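Local coordinates for type III restriction-modification enzyme EcoP15I Mod subunit (Escherichia coli, PDB 4ZCF), which methylates the second adenine of the DNA site 5'-CAGCAG-3' using S-adenosyl-L-methionine and, with the Res subunit, takes part in DNA restriction, at residues L58-K63 with K208-E213; K63-L68 with W174-Y179. One frame throughout, in Å; residues are numbered along the deposited sequence.

Interaction 1: residues L58-K63 with K208-E213. With MN (manganese (II) ion), chain G.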
loop_
_atom_site.group_PDB
_atom_site.type_symbol
_atom_site.label_atom_id
_atom_site.label_comp_id
_atom_site.label_asym_id
_atom_site.label_seq_id
_atom_site.Cartn_x
_atom_site.Cartn_y
_atom_site.Cartn_z
ATOM N N LEU A 58 -11.620 -10.897 2.786
ATOM C CA LEU A 58 -12.721 -10.334 2.000
ATOM C C LEU A 58 -12.875 -11.331 0.822
ATOM O O LEU A 58 -11.965 -11.496 -0.004
ATOM C CB LEU A 58 -12.427 -8.908 1.486
ATOM C CG LEU A 58 -13.482 -8.286 0.544
ATOM C CD1 LEU A 58 -14.735 -7.854 1.318
ATOM C CD2 LEU A 58 -12.908 -7.105 -0.224
ATOM N N ASN A 59 -13.986 -12.077 0.845
ATOM C CA ASN A 59 -14.297 -13.096 -0.152
ATOM C C ASN A 59 -15.568 -12.680 -0.820
ATOM O O ASN A 59 -16.469 -12.119 -0.173
ATOM C CB ASN A 59 -14.519 -14.487 0.481
ATOM C CG ASN A 59 -13.542 -14.917 1.554
ATOM O OD1 ASN A 59 -12.362 -15.181 1.289
ATOM N ND2 ASN A 59 -14.046 -15.073 2.779
ATOM N N TRP A 60 -15.625 -12.939 -2.127
ATOM C CA TRP A 60 -16.771 -12.683 -2.966
ATOM C C TRP A 60 -16.745 -13.686 -4.128
ATOM O O TRP A 60 -15.657 -14.132 -4.521
ATOM C CB TRP A 60 -16.803 -11.189 -3.418
ATOM C CG TRP A 60 -15.877 -10.833 -4.539
ATOM C CD1 TRP A 60 -16.161 -10.861 -5.867
ATOM C CD2 TRP A 60 -14.506 -10.421 -4.431
ATOM N NE1 TRP A 60 -15.059 -10.483 -6.599
ATOM C CE2 TRP A 60 -14.017 -10.247 -5.747
ATOM C CE3 TRP A 60 -13.633 -10.192 -3.349
ATOM C CZ2 TRP A 60 -12.701 -9.862 -6.014
ATOM C CZ3 TRP A 60 -12.338 -9.767 -3.617
ATOM C CH2 TRP A 60 -11.890 -9.588 -4.935
ATOM N N LEU A 61 -17.938 -14.069 -4.644
ATOM C CA LEU A 61 -18.110 -14.959 -5.815
ATOM C C LEU A 61 -17.660 -14.135 -7.026
ATOM O O LEU A 61 -18.230 -13.062 -7.284
ATOM C CB LEU A 61 -19.599 -15.376 -5.958
ATOM C CG LEU A 61 -20.032 -16.157 -7.231
ATOM C CD1 LEU A 61 -19.579 -17.619 -7.178
ATOM C CD2 LEU A 61 -21.554 -16.062 -7.459
ATOM N N GLY A 62 -16.601 -14.597 -7.698
ATOM C CA GLY A 62 -15.999 -13.863 -8.810
ATOM C C GLY A 62 -14.560 -13.458 -8.546
ATOM O O GLY A 62 -13.891 -12.936 -9.444
ATOM N N LYS A 63 -14.054 -13.725 -7.316
ATOM C CA LYS A 63 -12.672 -13.474 -6.931
ATOM C C LYS A 63 -11.740 -14.307 -7.802
ATOM O O LYS A 63 -10.718 -13.785 -8.257
ATOM C CB LYS A 63 -12.451 -13.784 -5.436
ATOM C CG LYS A 63 -11.124 -13.265 -4.903
ATOM C CD LYS A 63 -11.049 -13.244 -3.378
ATOM C CE LYS A 63 -9.666 -12.797 -2.930
ATOM N NZ LYS A 63 -9.620 -12.426 -1.491
ATOM N N LYS A 208 -11.279 -0.461 0.233
ATOM C CA LYS A 208 -10.214 -0.331 1.211
ATOM C C LYS A 208 -9.712 -1.704 1.595
ATOM O O LYS A 208 -8.494 -1.893 1.685
ATOM C CB LYS A 208 -10.699 0.443 2.457
ATOM C CG LYS A 208 -10.347 1.921 2.453
ATOM C CD LYS A 208 -8.834 2.199 2.674
ATOM C CE LYS A 208 -8.390 2.157 4.117
ATOM N NZ LYS A 208 -8.139 0.764 4.579
ATOM N N LEU A 209 -10.647 -2.674 1.763
ATOM C CA LEU A 209 -10.306 -4.071 2.056
ATOM C C LEU A 209 -9.637 -4.798 0.882
ATOM O O LEU A 209 -8.676 -5.540 1.118
ATOM C CB LEU A 209 -11.478 -4.868 2.675
ATOM C CG LEU A 209 -11.910 -4.432 4.117
ATOM C CD1 LEU A 209 -12.868 -5.413 4.711
ATOM C CD2 LEU A 209 -10.723 -4.301 5.057
ATOM N N VAL A 210 -10.059 -4.523 -0.381
ATOM C CA VAL A 210 -9.403 -5.100 -1.577
ATOM C C VAL A 210 -8.026 -4.482 -1.827
ATOM O O VAL A 210 -7.145 -5.157 -2.353
ATOM C CB VAL A 210 -10.307 -5.166 -2.835
ATOM C CG1 VAL A 210 -10.311 -3.865 -3.607
ATOM C CG2 VAL A 210 -9.906 -6.315 -3.743
ATOM N N CYS A 211 -7.825 -3.212 -1.416
ATOM C CA CYS A 211 -6.541 -2.517 -1.543
ATOM C C CYS A 211 -5.554 -3.065 -0.560
ATOM O O CYS A 211 -4.350 -3.098 -0.834
ATOM C CB CYS A 211 -6.712 -1.017 -1.369
ATOM S SG CYS A 211 -7.272 -0.169 -2.853
ATOM N N ASP A 212 -6.068 -3.487 0.603
ATOM C CA ASP A 212 -5.308 -4.171 1.639
ATOM C C ASP A 212 -4.777 -5.467 1.043
ATOM O O ASP A 212 -3.581 -5.697 1.099
ATOM C CB ASP A 212 -6.171 -4.416 2.885
ATOM C CG ASP A 212 -6.426 -3.181 3.757
ATOM O OD1 ASP A 212 -5.704 -2.174 3.595
ATOM O OD2 ASP A 212 -7.325 -3.245 4.645
ATOM N N GLU A 213 -5.628 -6.217 0.329
ATOM C CA GLU A 213 -5.257 -7.458 -0.357
ATOM C C GLU A 213 -4.169 -7.251 -1.406
ATOM O O GLU A 213 -3.105 -7.872 -1.297
ATOM C CB GLU A 213 -6.509 -8.087 -1.019
ATOM C CG GLU A 213 -6.869 -9.470 -0.513
ATOM C CD GLU A 213 -6.017 -10.559 -1.117
ATOM O OE1 GLU A 213 -5.990 -10.668 -2.366
ATOM O OE2 GLU A 213 -5.349 -11.283 -0.342
HETATM MN MN MN G . -4.997 -13.499 0.396
#
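Leu58 lays its CD2 methyl across the flank of helix 204-215, 3.9 Å from Leu209 CB and 3.8 Å from the backbone N of Val210. Its CG stands anti to the backbone N, and the chain crosses that of Leu209 obliquely. Two residues on, the Trp60 ring brings CH2 to 4.0 Å from Val210 CG2, the two side chains crossing at about a right angle. Trp60 CG takes the crowded position between backbone N and carbonyl carbon (chi1 79°). Trp60 to Lys63 form a type II turn, and Lys63 CB lies 3.8 Å above the centre of one face of the Trp60 ring. From there the Lys63 chain runs extended back along the strand, and NZ gives a hydrogen bond of 2.9 Å to Leu58 O, nearly along the C=O axis (166°). The same ammonium meets Glu213 tip to tip, with NZ 4.1 Å from OE1, beyond a salt bridge; the other carboxylate oxygen, Glu213 OE2, binds the manganese ion at 2.4 Å. Together with the metal, this positive charge would be expected to favour the ionised carboxylate. An alanine in place of Lys63 would remove the bond to Leu58 O, and would probably leave the turn less firmly tied to the strand and the carboxylate without its nearby positive charge. Gly62 is the N-cap of helix 63-71. The strand segment and helix segment cross at 105°, their axes 9.5 Å apart. Leu58, Asn59 and Trp60 also pair in an antiparallel ladder with a strand of the second Mod subunit, so that sheet pairing spans the dimer interface, while on the same chain Trp60 and Val210 both pack against helix 171-188.

Interaction 2: residues K63-L68 with W174-Y179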
loop_
_atom_site.group_PDB
_atom_site.type_symbol
_atom_site.label_atom_id
_atom_site.label_comp_id
_atom_site.label_asym_id
_atom_site.label_seq_id
_atom_site.Cartn_x
_atom_site.Cartn_y
_atom_site.Cartn_z
ATOM N N LYS A 63 -14.054 -13.725 -7.316
ATOM C CA LYS A 63 -12.672 -13.474 -6.931
ATOM C C LYS A 63 -11.740 -14.307 -7.802
ATOM O O LYS A 63 -10.718 -13.785 -8.257
ATOM C CB LYS A 63 -12.451 -13.784 -5.436
ATOM C CG LYS A 63 -11.124 -13.265 -4.903
ATOM C CD LYS A 63 -11.049 -13.244 -3.378
ATOM C CE LYS A 63 -9.666 -12.797 -2.930
ATOM N NZ LYS A 63 -9.620 -12.426 -1.491
ATOM N N SER A 64 -12.094 -15.603 -8.035
ATOM C CA SER A 64 -11.322 -16.526 -8.885
ATOM C C SER A 64 -11.361 -16.089 -10.341
ATOM O O SER A 64 -10.362 -16.259 -11.042
ATOM C CB SER A 64 -11.793 -17.975 -8.727
ATOM O OG SER A 64 -13.204 -18.128 -8.742
ATOM N N TYR A 65 -12.509 -15.510 -10.778
ATOM C CA TYR A 65 -12.756 -14.936 -12.103
ATOM C C TYR A 65 -11.928 -13.655 -12.297
ATOM O O TYR A 65 -11.375 -13.457 -13.383
ATOM C CB TYR A 65 -14.265 -14.643 -12.304
ATOM C CG TYR A 65 -14.634 -14.157 -13.694
ATOM C CD1 TYR A 65 -14.797 -15.052 -14.746
ATOM C CD2 TYR A 65 -14.866 -12.808 -13.945
ATOM C CE1 TYR A 65 -15.139 -14.613 -16.025
ATOM C CE2 TYR A 65 -15.236 -12.359 -15.213
ATOM C CZ TYR A 65 -15.361 -13.264 -16.254
ATOM O OH TYR A 65 -15.726 -12.837 -17.510
ATOM N N ALA A 66 -11.870 -12.775 -11.268
ATOM C CA ALA A 66 -11.074 -11.533 -11.293
ATOM C C ALA A 66 -9.576 -11.856 -11.365
ATOM O O ALA A 66 -8.850 -11.185 -12.089
ATOM C CB ALA A 66 -11.376 -10.677 -10.076
ATOM N N ARG A 67 -9.129 -12.911 -10.661
ATOM C CA ARG A 67 -7.734 -13.384 -10.687
ATOM C C ARG A 67 -7.315 -13.890 -12.104
ATOM O O ARG A 67 -6.200 -13.623 -12.558
ATOM C CB ARG A 67 -7.493 -14.458 -9.608
ATOM C CG ARG A 67 -7.298 -13.870 -8.207
ATOM C CD ARG A 67 -6.810 -14.886 -7.181
ATOM N NE ARG A 67 -7.906 -15.657 -6.584
ATOM C CZ ARG A 67 -8.218 -16.913 -6.905
ATOM N NH1 ARG A 67 -7.511 -17.569 -7.821
ATOM N NH2 ARG A 67 -9.234 -17.524 -6.310
ATOM N N LEU A 68 -8.239 -14.579 -12.795
ATOM C CA LEU A 68 -8.093 -15.101 -14.152
ATOM C C LEU A 68 -7.954 -13.936 -15.146
ATOM O O LEU A 68 -6.964 -13.873 -15.883
ATOM C CB LEU A 68 -9.328 -15.960 -14.497
ATOM C CG LEU A 68 -9.390 -16.548 -15.906
ATOM C CD1 LEU A 68 -8.154 -17.427 -16.218
ATOM C CD2 LEU A 68 -10.652 -17.308 -16.089
ATOM N N TRP A 174 -19.015 -5.439 -8.422
ATOM C CA TRP A 174 -18.118 -4.275 -8.349
ATOM C C TRP A 174 -16.666 -4.673 -8.062
ATOM O O TRP A 174 -15.774 -4.184 -8.741
ATOM C CB TRP A 174 -18.633 -3.235 -7.354
ATOM C CG TRP A 174 -17.953 -1.901 -7.491
ATOM C CD1 TRP A 174 -18.327 -0.871 -8.308
ATOM C CD2 TRP A 174 -16.773 -1.452 -6.788
ATOM N NE1 TRP A 174 -17.469 0.199 -8.146
ATOM C CE2 TRP A 174 -16.495 -0.137 -7.230
ATOM C CE3 TRP A 174 -15.932 -2.033 -5.816
ATOM C CZ2 TRP A 174 -15.411 0.609 -6.733
ATOM C CZ3 TRP A 174 -14.846 -1.304 -5.338
ATOM C CH2 TRP A 174 -14.607 0.005 -5.775
ATOM N N LEU A 175 -16.430 -5.602 -7.112
ATOM C CA LEU A 175 -15.079 -6.095 -6.779
ATOM C C LEU A 175 -14.456 -6.916 -7.913
ATOM O O LEU A 175 -13.241 -6.861 -8.115
ATOM C CB LEU A 175 -15.081 -6.884 -5.467
ATOM C CG LEU A 175 -15.401 -6.104 -4.164
ATOM C CD1 LEU A 175 -15.757 -7.061 -3.045
ATOM C CD2 LEU A 175 -14.233 -5.243 -3.700
ATOM N N THR A 176 -15.297 -7.628 -8.700
ATOM C CA THR A 176 -14.866 -8.419 -9.860
ATOM C C THR A 176 -14.371 -7.442 -10.936
ATOM O O THR A 176 -13.405 -7.739 -11.641
ATOM C CB THR A 176 -16.017 -9.342 -10.361
ATOM O OG1 THR A 176 -16.580 -10.055 -9.257
ATOM C CG2 THR A 176 -15.564 -10.338 -11.438
ATOM N N PHE A 177 -15.034 -6.281 -11.053
ATOM C CA PHE A 177 -14.678 -5.232 -12.004
ATOM C C PHE A 177 -13.352 -4.526 -11.669
ATOM O O PHE A 177 -12.486 -4.494 -12.546
ATOM C CB PHE A 177 -15.847 -4.252 -12.226
ATOM C CG PHE A 177 -15.503 -2.992 -13.001
ATOM C CD1 PHE A 177 -15.103 -3.059 -14.331
ATOM C CD2 PHE A 177 -15.593 -1.741 -12.402
ATOM C CE1 PHE A 177 -14.770 -1.905 -15.035
ATOM C CE2 PHE A 177 -15.243 -0.594 -13.099
ATOM C CZ PHE A 177 -14.838 -0.682 -14.412
ATOM N N ILE A 178 -13.164 -3.990 -10.425
ATOM C CA ILE A 178 -11.904 -3.277 -10.089
ATOM C C ILE A 178 -10.665 -4.115 -9.868
ATOM O O ILE A 178 -9.591 -3.655 -10.244
ATOM C CB ILE A 178 -12.006 -2.124 -9.039
ATOM C CG1 ILE A 178 -12.739 -2.562 -7.776
ATOM C CG2 ILE A 178 -12.618 -0.835 -9.628
ATOM C CD1 ILE A 178 -11.910 -3.271 -6.752
ATOM N N TYR A 179 -10.774 -5.277 -9.166
ATOM C CA TYR A 179 -9.631 -6.148 -8.854
ATOM C C TYR A 179 -8.558 -6.267 -9.964
ATOM O O TYR A 179 -7.387 -5.961 -9.668
ATOM C CB TYR A 179 -10.065 -7.551 -8.347
ATOM C CG TYR A 179 -8.893 -8.438 -7.949
ATOM C CD1 TYR A 179 -8.135 -9.102 -8.910
ATOM C CD2 TYR A 179 -8.506 -8.562 -6.614
ATOM C CE1 TYR A 179 -7.000 -9.828 -8.565
ATOM C CE2 TYR A 179 -7.387 -9.315 -6.255
ATOM C CZ TYR A 179 -6.638 -9.947 -7.237
ATOM O OH TYR A 179 -5.518 -10.685 -6.927
#
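Apolar packing carries most of this contact, and Tyr179 has the largest share. Its CG is anti to the backbone N, which sends the ring across to helix 63-71, where Ala66 CB sits 3.8 Å from Tyr179 CD1. The phenol end runs on to Arg67, whose CG lies 3.9 Å from Tyr179 OH; the two side chains cross obliquely, and the guanidinium, bent back at chi3 (-85°) to set one face over Ser64 CA, is turned 89° to the ring. At the other side of Ala66, Thr176 CG2 meets the edge of the Tyr65 ring, 3.6 Å from CD2 and near the ring plane. The small Ala66 is consistent with the close approach of the backbones: its CB touches Thr176 O at 3.9 Å, and the CA atoms of Ala66 and Thr176 are 5.1 Å apart. Helix 63-71 runs nearly parallel to helix 171-188, part of the Rossmann-like methyltransferase fold, at 19° with segment axes 8.6 Å apart. Hydrogen bonds tie the polar ends to residues outside the two segments. Thr176 OG1 is hydrogen-bonded to Ser172 O one turn earlier and also to Trp60 NE1, while Tyr65 OH bonds Asp137 OD2. Around the contact, helix 154-164 covers Tyr65 and Thr176, and Val210 and Ile214 of helix 204-215 pack on Tyr179.

Interactions 1 and 2 have centres 8 Å apart and share Lys63, the first residue of helix 63-71, which follows strand 57-60 directly. Along the chain 63-68 follows 58-63 and 174-179 precedes 208-213, so interaction 2 is nested inside the loop closed by interaction 1. Helix 171-188, one partner in interaction 2, also packs against interaction 1: the Trp60 ring rests on Leu175, with CE2 3.5 Å from its CB, and Val210 CG1 meets Ile178 CD1 at 3.6 Å. Together the contacts pack strand 57-60 and helix 63-71 against the successive helices 171-188 and 204-215, and that strand's ladder ties this packing to the Mod dimer.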